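PDB 3OMB: extracellular solute-binding protein, family 1 from Bifidobacterium longum subsp. infantis ATCC 15697, which probably binds a solute, perhaps a sugar or oligosaccharide, outside the cell and delivers it to an ABC-type importer. Local coordinates for residues 44-49 / 53-58; 62-65 / 71-74. All coordinates share one frame; numbering follows the deposited sequence.

Contact 1 of 2, residues 44-49 / 53-58; sequences VLVKKN and EKMANM
The ammonium group of Lys48 is held by two acceptors: NZ donates a 2.9 Å hydrogen bond to the backbone O of Glu53 and forms a salt bridge with Glu76 of strand 71-78. NZ approaches off the carbonyl axis, at a C=O...NZ angle of 140° and tilted 28° from the carbonyl plane. Glu76 OE1 also accepts the backbone N-H of Met55, so that this one carboxylate serves both segments. The lysine chain does not run straight to its acceptor; it bends at chi2 (-76°) and again at chi3 and chi4, and its methylenes fold against the selenium of Met55, a selenomethionine, Lys48 CE lying 3.7 Å from Met55 SE. The methyl end of the extended Met58 chain meets the same carbon, Met58 CE being 4.1 Å from Lys48 CE. Strand 41-48 opens the beta-alpha-beta unit of this lobe, and residues 53-58 belong to the connection that leads from its end into helix 59-68, with Met58 at the helix N-cap and a 3-10 turn at 55-57 just before it. An alanine in place of Lys48 removes the ammonium group and the outer methylenes, which would probably deprive the Glu53 carbonyl and the Glu76 carboxylate of their shared cationic partner and leave the selenium of Met55 less closely packed. Two residues back on the strand, the CG1 methyl of Val46 rests 3.9 Å from Met55 CG. Met55 CG lies anti to its own carbonyl carbon, and the bends beyond it bring SE alongside both the valine and the lysine.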
loop_
_atom_site.group_PDB
_atom_site.type_symbol
_atom_site.label_atom_id
_atom_site.label_comp_id
_atom_site.label_asym_id
_atom_site.label_seq_id
_atom_site.Cartn_x
_atom_site.Cartn_y
_atom_site.Cartn_z
ATOM N N VAL A 44 -7.257 -10.660 22.763
ATOM C CA VAL A 44 -6.620 -10.325 21.501
ATOM C C VAL A 44 -7.481 -9.323 20.779
ATOM O O VAL A 44 -8.625 -9.623 20.424
ATOM C CB VAL A 44 -6.467 -11.559 20.596
ATOM C CG1 VAL A 44 -5.747 -11.183 19.289
ATOM C CG2 VAL A 44 -5.719 -12.658 21.319
ATOM N N LEU A 45 -6.937 -8.135 20.561
ATOM C CA LEU A 45 -7.582 -7.147 19.711
ATOM C C LEU A 45 -7.181 -7.468 18.250
ATOM O O LEU A 45 -6.027 -7.766 17.992
ATOM C CB LEU A 45 -7.113 -5.748 20.092
ATOM C CG LEU A 45 -7.574 -4.704 19.078
ATOM C CD1 LEU A 45 -8.720 -3.909 19.640
ATOM C CD2 LEU A 45 -6.404 -3.836 18.659
ATOM N N VAL A 46 -8.143 -7.430 17.327
ATOM C CA VAL A 46 -7.906 -7.740 15.915
ATOM C C VAL A 46 -8.708 -6.773 15.026
ATOM O O VAL A 46 -9.934 -6.663 15.125
ATOM C CB VAL A 46 -8.241 -9.236 15.553
ATOM C CG1 VAL A 46 -9.683 -9.625 15.942
ATOM C CG2 VAL A 46 -7.980 -9.498 14.090
ATOM N N LYS A 47 -7.996 -6.067 14.173
ATOM C CA LYS A 47 -8.616 -5.209 13.170
ATOM C C LYS A 47 -9.137 -6.077 12.031
ATOM O O LYS A 47 -8.462 -7.026 11.619
ATOM C CB LYS A 47 -7.585 -4.221 12.641
ATOM C CG LYS A 47 -8.187 -3.091 11.804
ATOM C CD LYS A 47 -7.105 -2.343 11.066
ATOM C CE LYS A 47 -6.673 -1.118 11.827
ATOM N NZ LYS A 47 -5.385 -0.601 11.272
ATOM N N LYS A 48 -10.330 -5.739 11.539
ATOM C CA LYS A 48 -11.044 -6.496 10.501
ATOM C C LYS A 48 -11.465 -5.597 9.331
ATOM O O LYS A 48 -11.614 -4.382 9.493
ATOM C CB LYS A 48 -12.323 -7.114 11.086
ATOM C CG LYS A 48 -12.167 -7.872 12.409
ATOM C CD LYS A 48 -11.516 -9.252 12.221
ATOM C CE LYS A 48 -12.387 -10.209 11.391
ATOM N NZ LYS A 48 -13.742 -10.439 11.954
ATOM N N ASN A 49 -11.670 -6.192 8.158
ATOM C CA ASN A 49 -12.398 -5.514 7.085
ATOM C C ASN A 49 -13.882 -5.830 7.310
ATOM O O ASN A 49 -14.214 -6.910 7.819
ATOM C CB ASN A 49 -11.943 -6.026 5.701
ATOM C CG ASN A 49 -10.521 -5.589 5.323
ATOM O OD1 ASN A 49 -10.092 -4.472 5.636
ATOM N ND2 ASN A 49 -9.789 -6.469 4.629
ATOM N N GLU A 53 -16.005 -12.502 7.895
ATOM C CA GLU A 53 -16.670 -13.328 8.887
ATOM C C GLU A 53 -16.156 -13.012 10.313
ATOM O O GLU A 53 -15.023 -12.534 10.496
ATOM C CB GLU A 53 -16.382 -14.767 8.440
ATOM C CG GLU A 53 -16.428 -15.910 9.421
ATOM C CD GLU A 53 -16.562 -17.257 8.686
ATOM O OE1 GLU A 53 -15.546 -17.990 8.527
ATOM O OE2 GLU A 53 -17.695 -17.566 8.230
ATOM N N LYS A 54 -16.995 -13.243 11.316
ATOM C CA LYS A 54 -16.577 -13.073 12.720
ATOM C C LYS A 54 -15.548 -14.141 13.093
ATOM O O LYS A 54 -15.614 -15.269 12.583
ATOM C CB LYS A 54 -17.771 -13.133 13.686
ATOM C CG LYS A 54 -18.791 -12.017 13.497
ATOM C CD LYS A 54 -19.794 -11.969 14.674
ATOM C CE LYS A 54 -20.770 -10.762 14.585
ATOM N NZ LYS A 54 -21.872 -10.965 13.572
HETATM N N MSE A 55 -14.609 -13.770 13.969
HETATM C CA MSE A 55 -13.551 -14.668 14.464
HETATM C C MSE A 55 -14.147 -15.950 15.019
HETATM O O MSE A 55 -13.629 -17.039 14.788
HETATM C CB MSE A 55 -12.713 -14.012 15.586
HETATM C CG MSE A 55 -11.975 -12.721 15.230
HETATM SE SE MSE A 55 -10.919 -12.843 13.599
HETATM C CE MSE A 55 -9.812 -14.374 14.064
ATOM N N ALA A 56 -15.253 -15.816 15.738
ATOM C CA ALA A 56 -15.921 -16.976 16.318
ATOM C C ALA A 56 -16.330 -18.040 15.279
ATOM O O ALA A 56 -16.418 -19.208 15.621
ATOM C CB ALA A 56 -17.124 -16.542 17.184
ATOM N N ASN A 57 -16.555 -17.644 14.023
ATOM C CA ASN A 57 -16.950 -18.599 12.960
ATOM C C ASN A 57 -15.782 -19.122 12.120
ATOM O O ASN A 57 -15.999 -19.853 11.151
ATOM C CB ASN A 57 -17.979 -17.996 11.992
ATOM C CG ASN A 57 -19.271 -17.608 12.663
ATOM O OD1 ASN A 57 -19.741 -16.501 12.471
ATOM N ND2 ASN A 57 -19.860 -18.510 13.441
HETATM N N MSE A 58 -14.554 -18.757 12.475
HETATM C CA MSE A 58 -13.407 -19.199 11.707
HETATM C C MSE A 58 -12.770 -20.416 12.371
HETATM O O MSE A 58 -12.329 -20.356 13.525
HETATM C CB MSE A 58 -12.391 -18.059 11.548
HETATM C CG MSE A 58 -12.908 -16.853 10.761
HETATM SE SE MSE A 58 -11.555 -15.458 10.826
HETATM C CE MSE A 58 -12.400 -14.023 9.832
#

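Contact 2 of 2, residues 62-65 / 71-74; sequences KDLE and KIEW
Glu65 reaches from the helix to the strand with both carboxylate oxygens engaged. OE1 accepts the backbone N-H of Ile72 at 3.2 Å with an N-H...O angle of 155°; the donor comes from above the carboxylate, 72° out of its plane. OE2 receives a hydrogen bond from a water, 2.9 Å from the water oxygen, and that water in turn accepts the indole N-H at 2.7 Å from Trp74 NE1, lying in the plane of the ring at its edge. An extended chain, CG anti to the backbone N (chi1 -176°), carries the carboxylate from the helix to the strand. Lys71 NZ stays 4.0 Å from Glu65 OE1, beyond a salt bridge, yet its charge may still steady the carboxylate. Helix 59-68 is the connecting helix of a beta-alpha-beta crossover, and strand 71-78, on which residues 71-74 lie, is the parallel strand that follows it, at one edge of the sheet. Beside the polar link the packing is apolar. Ile72 CD1 sits 4.0 Å from Glu65 CB, and Leu64 CD2 approaches the same methyl at 4.3 Å. This leucine branch also comes to the rim of the Trp74 ring, near its plane, 4.4 Å from CH2. Ile72 CG2 lies above one face of that indole, offset toward the rim. Leu64 also packs against Leu369, Leu372 and Leu373 of helix 363-373, and Leu369 touches Ile72 as well.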
loop_
_atom_site.group_PDB
_atom_site.type_symbol
_atom_site.label_atom_id
_atom_site.label_comp_id
_atom_site.label_asym_id
_atom_site.label_seq_id
_atom_site.Cartn_x
_atom_site.Cartn_y
_atom_site.Cartn_z
ATOM N N LYS A 62 -10.224 -21.346 16.036
ATOM C CA LYS A 62 -10.464 -22.389 17.047
ATOM C C LYS A 62 -9.315 -23.382 17.144
ATOM O O LYS A 62 -8.937 -23.773 18.255
ATOM C CB LYS A 62 -11.762 -23.136 16.762
ATOM C CG LYS A 62 -12.999 -22.292 16.999
ATOM C CD LYS A 62 -14.234 -22.946 16.388
ATOM C CE LYS A 62 -15.357 -21.905 16.216
ATOM N NZ LYS A 62 -16.254 -22.242 15.074
ATOM N N ASP A 63 -8.781 -23.797 15.986
ATOM C CA ASP A 63 -7.559 -24.612 15.924
ATOM C C ASP A 63 -6.406 -23.934 16.633
ATOM O O ASP A 63 -5.686 -24.559 17.422
ATOM C CB ASP A 63 -7.157 -24.885 14.470
ATOM C CG ASP A 63 -8.156 -25.780 13.752
ATOM O OD1 ASP A 63 -8.987 -26.405 14.453
ATOM O OD2 ASP A 63 -8.116 -25.862 12.499
ATOM N N LEU A 64 -6.221 -22.655 16.341
ATOM C CA LEU A 64 -5.179 -21.868 16.993
ATOM C C LEU A 64 -5.332 -21.892 18.520
ATOM O O LEU A 64 -4.370 -22.137 19.238
ATOM C CB LEU A 64 -5.212 -20.437 16.470
ATOM C CG LEU A 64 -4.243 -19.418 17.047
ATOM C CD1 LEU A 64 -2.833 -19.685 16.580
ATOM C CD2 LEU A 64 -4.688 -18.040 16.612
ATOM N N GLU A 65 -6.545 -21.644 19.008
ATOM C CA GLU A 65 -6.837 -21.691 20.432
ATOM C C GLU A 65 -6.429 -23.054 21.020
ATOM O O GLU A 65 -5.724 -23.108 22.036
ATOM C CB GLU A 65 -8.333 -21.422 20.628
ATOM C CG GLU A 65 -8.867 -21.323 22.037
ATOM C CD GLU A 65 -10.265 -20.698 22.073
ATOM O OE1 GLU A 65 -10.788 -20.413 23.169
ATOM O OE2 GLU A 65 -10.845 -20.471 20.992
ATOM N N LYS A 71 -7.575 -19.926 26.169
ATOM C CA LYS A 71 -8.886 -19.472 25.732
ATOM C C LYS A 71 -8.673 -18.085 25.178
ATOM O O LYS A 71 -8.104 -17.233 25.857
ATOM C CB LYS A 71 -9.893 -19.480 26.894
ATOM C CG LYS A 71 -11.254 -18.863 26.563
ATOM C CD LYS A 71 -12.387 -19.573 27.327
ATOM C CE LYS A 71 -13.773 -19.099 26.869
ATOM N NZ LYS A 71 -13.963 -19.312 25.392
ATOM N N ILE A 72 -9.090 -17.859 23.937
ATOM C CA ILE A 72 -8.903 -16.540 23.324
ATOM C C ILE A 72 -10.197 -15.736 23.409
ATOM O O ILE A 72 -11.243 -16.224 23.018
ATOM C CB ILE A 72 -8.433 -16.658 21.858
ATOM C CG1 ILE A 72 -7.131 -17.477 21.783
ATOM C CG2 ILE A 72 -8.276 -15.266 21.244
ATOM C CD1 ILE A 72 -6.671 -17.813 20.372
ATOM N N GLU A 73 -10.130 -14.528 23.959
ATOM C CA GLU A 73 -11.271 -13.597 23.939
ATOM C C GLU A 73 -10.974 -12.561 22.854
ATOM O O GLU A 73 -10.109 -11.692 23.048
ATOM C CB GLU A 73 -11.489 -12.916 25.315
ATOM C CG GLU A 73 -11.988 -13.875 26.438
ATOM C CD GLU A 73 -12.338 -13.187 27.801
ATOM O OE1 GLU A 73 -12.080 -11.967 27.998
ATOM O OE2 GLU A 73 -12.886 -13.893 28.693
ATOM N N TRP A 74 -11.659 -12.669 21.716
ATOM C CA TRP A 74 -11.410 -11.793 20.560
ATOM C C TRP A 74 -12.082 -10.451 20.743
ATOM O O TRP A 74 -13.245 -10.371 21.123
ATOM C CB TRP A 74 -11.909 -12.427 19.252
ATOM C CG TRP A 74 -11.179 -13.694 18.868
ATOM C CD1 TRP A 74 -11.595 -14.995 19.086
ATOM C CD2 TRP A 74 -9.896 -13.785 18.223
ATOM N NE1 TRP A 74 -10.646 -15.881 18.584
ATOM C CE2 TRP A 74 -9.598 -15.159 18.061
ATOM C CE3 TRP A 74 -8.975 -12.832 17.747
ATOM C CZ2 TRP A 74 -8.412 -15.603 17.447
ATOM C CZ3 TRP A 74 -7.781 -13.280 17.138
ATOM C CH2 TRP A 74 -7.516 -14.646 16.998
HETATM O O HOH W 1 -10.559 -18.568 18.826
#

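Contact 1 and contact 2 follow one another along a single beta-alpha-beta unit, with centres about 11 Å apart: 44-49 lies on its first strand and 53-58 in the loop before the helix, while 62-65 and 71-74 belong to the helix and the second strand. The two strands are parallel neighbours, joined by a probable hydrogen bond of 3.0 Å between Val44 N and Glu73 O. Trp74 links the contacts directly, its CG lying 3.6 Å from Met55 CB and its CZ3 3.6 Å from Val44 CG1. Both contacts lie away from the magnesium site formed by Asp199, Asn201, Asn203, Gln205, Asp207 and Glu208.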